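PDB 1WV8: DUF1902 domain-containing protein from Thermus thermophilus, which is of unknown function, belongs to a small domain family grouped with the Met-repressor-like proteins, and forms an assembly of two subunits. Local coordinates for residues 43-46 and 47-51; 30-33 and 34-38. All blocks are in the same frame, centred on the assembly; numbering follows the deposited sequence.

Interaction 1 (43-46 and 47-51); sequences VMVP and ELLEE
Pro46 O takes two backbone N-H groups of the following turn: Glu50 N at 3.0 Å, nearly in line with the carbonyl bond, and Leu49 N in a weak second bond bent to 120° at the hydrogen. This is the C-terminal part of alpha helix 34-51, where the i to i+4 ladder continues with Leu48 N to Met44 O at 2.9 Å and Leu49 N to Val45 O. Pro46 has no N-H to return to the turn before it, and the helix is kinked here; its carbonyl nevertheless stays in the ladder. The side chains of the two turns run in pairs along the helix. Val45 and Leu49 lie side by side and point the same way, with CG1 of Val45 3.7 Å from CD1 of Leu49. Both rest on Leu4 of strand 3-11, so this face of the helix packs on the sheet, while Leu70 and Phe72 of the second subunit reach Val45 and Leu49 respectively; that Phe72 also touches Pro46. A second pair, Met44 and Leu48, is partly open to solvent. Met44 is a selenomethionine whose chain bends at its last torsion (chi3 58°), which brings the terminal methyl CE within 3.9 Å of Leu48 CD1. On the exposed side Glu47 turns back over the preceding turn: CG stands anti to its own carbonyl carbon (chi1 -52°), which puts it 3.2 Å from Val43 O; the extended chain beyond carries the carboxylate alongside the Val43 side chain. Its OE1 ends 3.4 Å from Met44 CA. Glu50, three residues further along, repeats the pattern, its CG lying 3.2 Å from Pro46 O.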
loop_
_atom_site.group_PDB
_atom_site.type_symbol
_atom_site.label_atom_id
_atom_site.label_comp_id
_atom_site.label_asym_id
_atom_site.label_seq_id
_atom_site.Cartn_x
_atom_site.Cartn_y
_atom_site.Cartn_z
ATOM N N VAL A 43 -12.194 -9.318 -4.422
ATOM C CA VAL A 43 -13.335 -10.219 -4.381
ATOM C C VAL A 43 -14.004 -10.238 -3.007
ATOM O O VAL A 43 -15.196 -9.956 -2.881
ATOM C CB VAL A 43 -12.909 -11.655 -4.731
ATOM C CG1 VAL A 43 -14.116 -12.557 -4.742
ATOM C CG2 VAL A 43 -12.211 -11.683 -6.081
HETATM N N MSE A 44 -13.226 -10.562 -1.981
HETATM C CA MSE A 44 -13.735 -10.651 -0.617
HETATM C C MSE A 44 -14.339 -9.407 0.023
HETATM O O MSE A 44 -15.385 -9.492 0.663
HETATM C CB MSE A 44 -12.640 -11.160 0.307
HETATM C CG MSE A 44 -12.297 -12.613 0.133
HETATM SE SE MSE A 44 -11.074 -13.102 1.530
HETATM C CE MSE A 44 -12.174 -12.652 3.067
ATOM N N VAL A 45 -13.679 -8.263 -0.123
ATOM C CA VAL A 45 -14.164 -7.030 0.493
ATOM C C VAL A 45 -15.603 -6.636 0.148
ATOM O O VAL A 45 -16.371 -6.261 1.030
ATOM C CB VAL A 45 -13.218 -5.844 0.179
ATOM C CG1 VAL A 45 -13.845 -4.534 0.638
ATOM C CG2 VAL A 45 -11.886 -6.050 0.896
ATOM N N PRO A 46 -15.992 -6.713 -1.134
ATOM C CA PRO A 46 -17.377 -6.331 -1.433
ATOM C C PRO A 46 -18.308 -7.255 -0.655
ATOM O O PRO A 46 -19.193 -6.800 0.084
ATOM C CB PRO A 46 -17.477 -6.538 -2.946
ATOM C CG PRO A 46 -16.060 -6.302 -3.411
ATOM C CD PRO A 46 -15.264 -7.053 -2.367
ATOM N N GLU A 47 -18.072 -8.556 -0.822
ATOM C CA GLU A 47 -18.846 -9.600 -0.156
ATOM C C GLU A 47 -19.021 -9.330 1.333
ATOM O O GLU A 47 -20.137 -9.375 1.847
ATOM C CB GLU A 47 -18.165 -10.959 -0.330
ATOM C CG GLU A 47 -17.837 -11.327 -1.764
ATOM C CD GLU A 47 -17.154 -12.683 -1.875
ATOM O OE1 GLU A 47 -16.192 -12.928 -1.113
ATOM O OE2 GLU A 47 -17.569 -13.501 -2.725
ATOM N N LEU A 48 -17.913 -9.059 2.022
ATOM C CA LEU A 48 -17.946 -8.794 3.460
ATOM C C LEU A 48 -18.744 -7.549 3.802
ATOM O O LEU A 48 -19.377 -7.485 4.856
ATOM C CB LEU A 48 -16.523 -8.662 4.013
ATOM C CG LEU A 48 -15.696 -9.955 4.038
ATOM C CD1 LEU A 48 -14.253 -9.655 4.408
ATOM C CD2 LEU A 48 -16.309 -10.925 5.029
ATOM N N LEU A 49 -18.715 -6.560 2.912
ATOM C CA LEU A 49 -19.449 -5.315 3.128
ATOM C C LEU A 49 -20.956 -5.518 2.975
ATOM O O LEU A 49 -21.752 -4.862 3.648
ATOM C CB LEU A 49 -18.960 -4.240 2.156
ATOM C CG LEU A 49 -17.569 -3.696 2.471
ATOM C CD1 LEU A 49 -17.064 -2.856 1.308
ATOM C CD2 LEU A 49 -17.623 -2.875 3.751
ATOM N N GLU A 50 -21.349 -6.429 2.090
ATOM C CA GLU A 50 -22.763 -6.701 1.889
ATOM C C GLU A 50 -23.270 -7.550 3.049
ATOM O O GLU A 50 -24.225 -7.175 3.733
ATOM C CB GLU A 50 -22.974 -7.417 0.556
ATOM C CG GLU A 50 -22.362 -6.651 -0.614
ATOM C CD GLU A 50 -22.627 -7.297 -1.955
ATOM O OE1 GLU A 50 -22.460 -8.530 -2.069
ATOM O OE2 GLU A 50 -22.994 -6.569 -2.901
ATOM N N GLU A 51 -22.603 -8.679 3.282
ATOM C CA GLU A 51 -22.964 -9.585 4.367
ATOM C C GLU A 51 -23.156 -8.822 5.671
ATOM O O GLU A 51 -23.885 -9.263 6.555
ATOM C CB GLU A 51 -21.883 -10.649 4.561
ATOM C CG GLU A 51 -21.540 -11.429 3.304
ATOM C CD GLU A 51 -20.531 -12.539 3.558
ATOM O OE1 GLU A 51 -19.491 -12.271 4.198
ATOM O OE2 GLU A 51 -20.770 -13.679 3.111
#

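Interaction 2 (30-33 and 34-38)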
loop_
_atom_site.group_PDB
_atom_site.type_symbol
_atom_site.label_atom_id
_atom_site.label_comp_id
_atom_site.label_asym_id
_atom_site.label_seq_id
_atom_site.Cartn_x
_atom_site.Cartn_y
_atom_site.Cartn_z
ATOM N N GLU A 30 -4.836 -13.521 3.536
ATOM C CA GLU A 30 -3.420 -13.289 3.284
ATOM C C GLU A 30 -3.051 -13.873 1.927
ATOM O O GLU A 30 -3.858 -14.558 1.307
ATOM C CB GLU A 30 -2.558 -13.955 4.361
ATOM C CG GLU A 30 -2.549 -15.464 4.260
ATOM C CD GLU A 30 -3.555 -16.113 5.179
ATOM O OE1 GLU A 30 -4.681 -15.593 5.302
ATOM O OE2 GLU A 30 -3.210 -17.153 5.774
ATOM N N ALA A 31 -1.817 -13.610 1.493
ATOM C CA ALA A 31 -1.308 -14.091 0.212
ATOM C C ALA A 31 0.209 -13.940 0.176
ATOM O O ALA A 31 0.767 -13.039 0.805
ATOM C CB ALA A 31 -1.947 -13.291 -0.945
ATOM N N ALA A 32 0.868 -14.824 -0.565
ATOM C CA ALA A 32 2.322 -14.802 -0.702
ATOM C C ALA A 32 2.870 -13.484 -1.248
ATOM O O ALA A 32 3.981 -13.094 -0.920
ATOM C CB ALA A 32 2.774 -15.956 -1.595
ATOM N N THR A 33 2.114 -12.801 -2.100
ATOM C CA THR A 33 2.593 -11.528 -2.642
ATOM C C THR A 33 1.545 -10.449 -2.469
ATOM O O THR A 33 0.384 -10.744 -2.218
ATOM C CB THR A 33 2.908 -11.617 -4.142
ATOM O OG1 THR A 33 1.681 -11.726 -4.873
ATOM C CG2 THR A 33 3.789 -12.823 -4.436
ATOM N N LEU A 34 1.955 -9.195 -2.606
ATOM C CA LEU A 34 1.020 -8.090 -2.468
ATOM C C LEU A 34 0.033 -8.051 -3.655
ATOM O O LEU A 34 -1.126 -7.665 -3.493
ATOM C CB LEU A 34 1.799 -6.786 -2.354
ATOM C CG LEU A 34 2.484 -6.635 -0.996
ATOM C CD1 LEU A 34 3.485 -5.508 -1.051
ATOM C CD2 LEU A 34 1.427 -6.375 0.081
ATOM N N GLU A 35 0.485 -8.465 -4.839
ATOM C CA GLU A 35 -0.399 -8.482 -6.006
ATOM C C GLU A 35 -1.571 -9.421 -5.730
ATOM O O GLU A 35 -2.735 -9.039 -5.890
ATOM C CB GLU A 35 0.359 -8.949 -7.254
ATOM C CG GLU A 35 1.306 -7.914 -7.878
ATOM C CD GLU A 35 2.451 -7.478 -6.963
ATOM O OE1 GLU A 35 3.019 -8.332 -6.242
ATOM O OE2 GLU A 35 2.795 -6.276 -6.979
ATOM N N GLU A 36 -1.253 -10.645 -5.310
ATOM C CA GLU A 36 -2.262 -11.653 -4.985
ATOM C C GLU A 36 -3.170 -11.197 -3.836
ATOM O O GLU A 36 -4.376 -11.458 -3.836
ATOM C CB GLU A 36 -1.587 -12.972 -4.595
ATOM C CG GLU A 36 -0.745 -13.600 -5.686
ATOM C CD GLU A 36 -0.046 -14.862 -5.223
ATOM O OE1 GLU A 36 -0.734 -15.756 -4.687
ATOM O OE2 GLU A 36 1.188 -14.963 -5.395
ATOM N N LEU A 37 -2.592 -10.530 -2.846
ATOM C CA LEU A 37 -3.386 -10.038 -1.731
ATOM C C LEU A 37 -4.421 -9.059 -2.291
ATOM O O LEU A 37 -5.578 -9.047 -1.857
ATOM C CB LEU A 37 -2.507 -9.307 -0.724
ATOM C CG LEU A 37 -2.802 -9.416 0.780
ATOM C CD1 LEU A 37 -2.542 -8.065 1.370
ATOM C CD2 LEU A 37 -4.231 -9.832 1.081
ATOM N N LEU A 38 -4.000 -8.232 -3.249
ATOM C CA LEU A 38 -4.910 -7.257 -3.859
ATOM C C LEU A 38 -6.018 -7.986 -4.590
ATOM O O LEU A 38 -7.189 -7.682 -4.409
ATOM C CB LEU A 38 -4.178 -6.357 -4.853
ATOM C CG LEU A 38 -3.738 -4.991 -4.329
ATOM C CD1 LEU A 38 -2.863 -4.300 -5.356
ATOM C CD2 LEU A 38 -4.961 -4.150 -4.002
#
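Glu30 meets the helix through its backbone, with CD2 of Leu37 4.2 Å from its CA, while its CB points away from the helix and its side chain touches Val16 and Val18 of strand 16-20. Ala31 turns its methyl inward: CB sits 3.4 Å from Leu37 N and also touches CB of Glu36 and of Leu37. Ala32 is exposed and lies at the turn, its CB only loosely beside Glu36 OE2. Thr33 is the N-cap of helix 34-51, the helix that packs against the mixed sheet after short strand 30-31. Its OG1, placed between backbone N and carbonyl carbon (chi1 71°), accepts the N-H of Glu36 at 3.2 Å in a nearly straight bond of 170°. The same OG1 donates weakly to Glu36 OE2 at 3.3 Å, and CG2 lies 3.5 Å from that carboxylate oxygen. Glu36 reaches back with its chain extended beyond CG, crossing the threonine and bringing its own CG to 3.2 Å from Thr33 OG1. An alanine at this position would remove OG1 and CG2, and would probably leave Glu36 N without its cap and the Glu36 carboxylate freer to swing. Thr33 O, meanwhile, accepts Leu37 N at 3.0 Å, the first i to i+4 bond of the helix. Beyond the cap, Glu35 OE2 bonds to Leu34 N of the second subunit and Leu34 N to the second subunit's Glu35 OE2, while the two Glu35 OE1 atoms come close with like charge. Leu34 packs on its own counterpart in that subunit, and Leu37 lies over Ala8, Ala19 and Leu64 of the sheet.

Overall arrangement
Interaction 2 opens helix 34-51 and interaction 1 takes up its far end, so the two follow each other along one helix with their centres about 17 Å apart. Their nearest atoms are about 5 Å apart and do not touch. In residues 30-38 a threonine side chain serves a backbone N-H at the helix start; in residues 43-51 a proline interrupts the backbone bonding, and side chains pair along successive turns. Both ends lean on strand 3-11, through Ala8 and Leu4 respectively, and both meet the second subunit, interaction 2 by reciprocal hydrogen bonds and leucine packing, interaction 1 by apolar packing with its C-terminal residues. With the function unknown, neither contact can be tied to an active site.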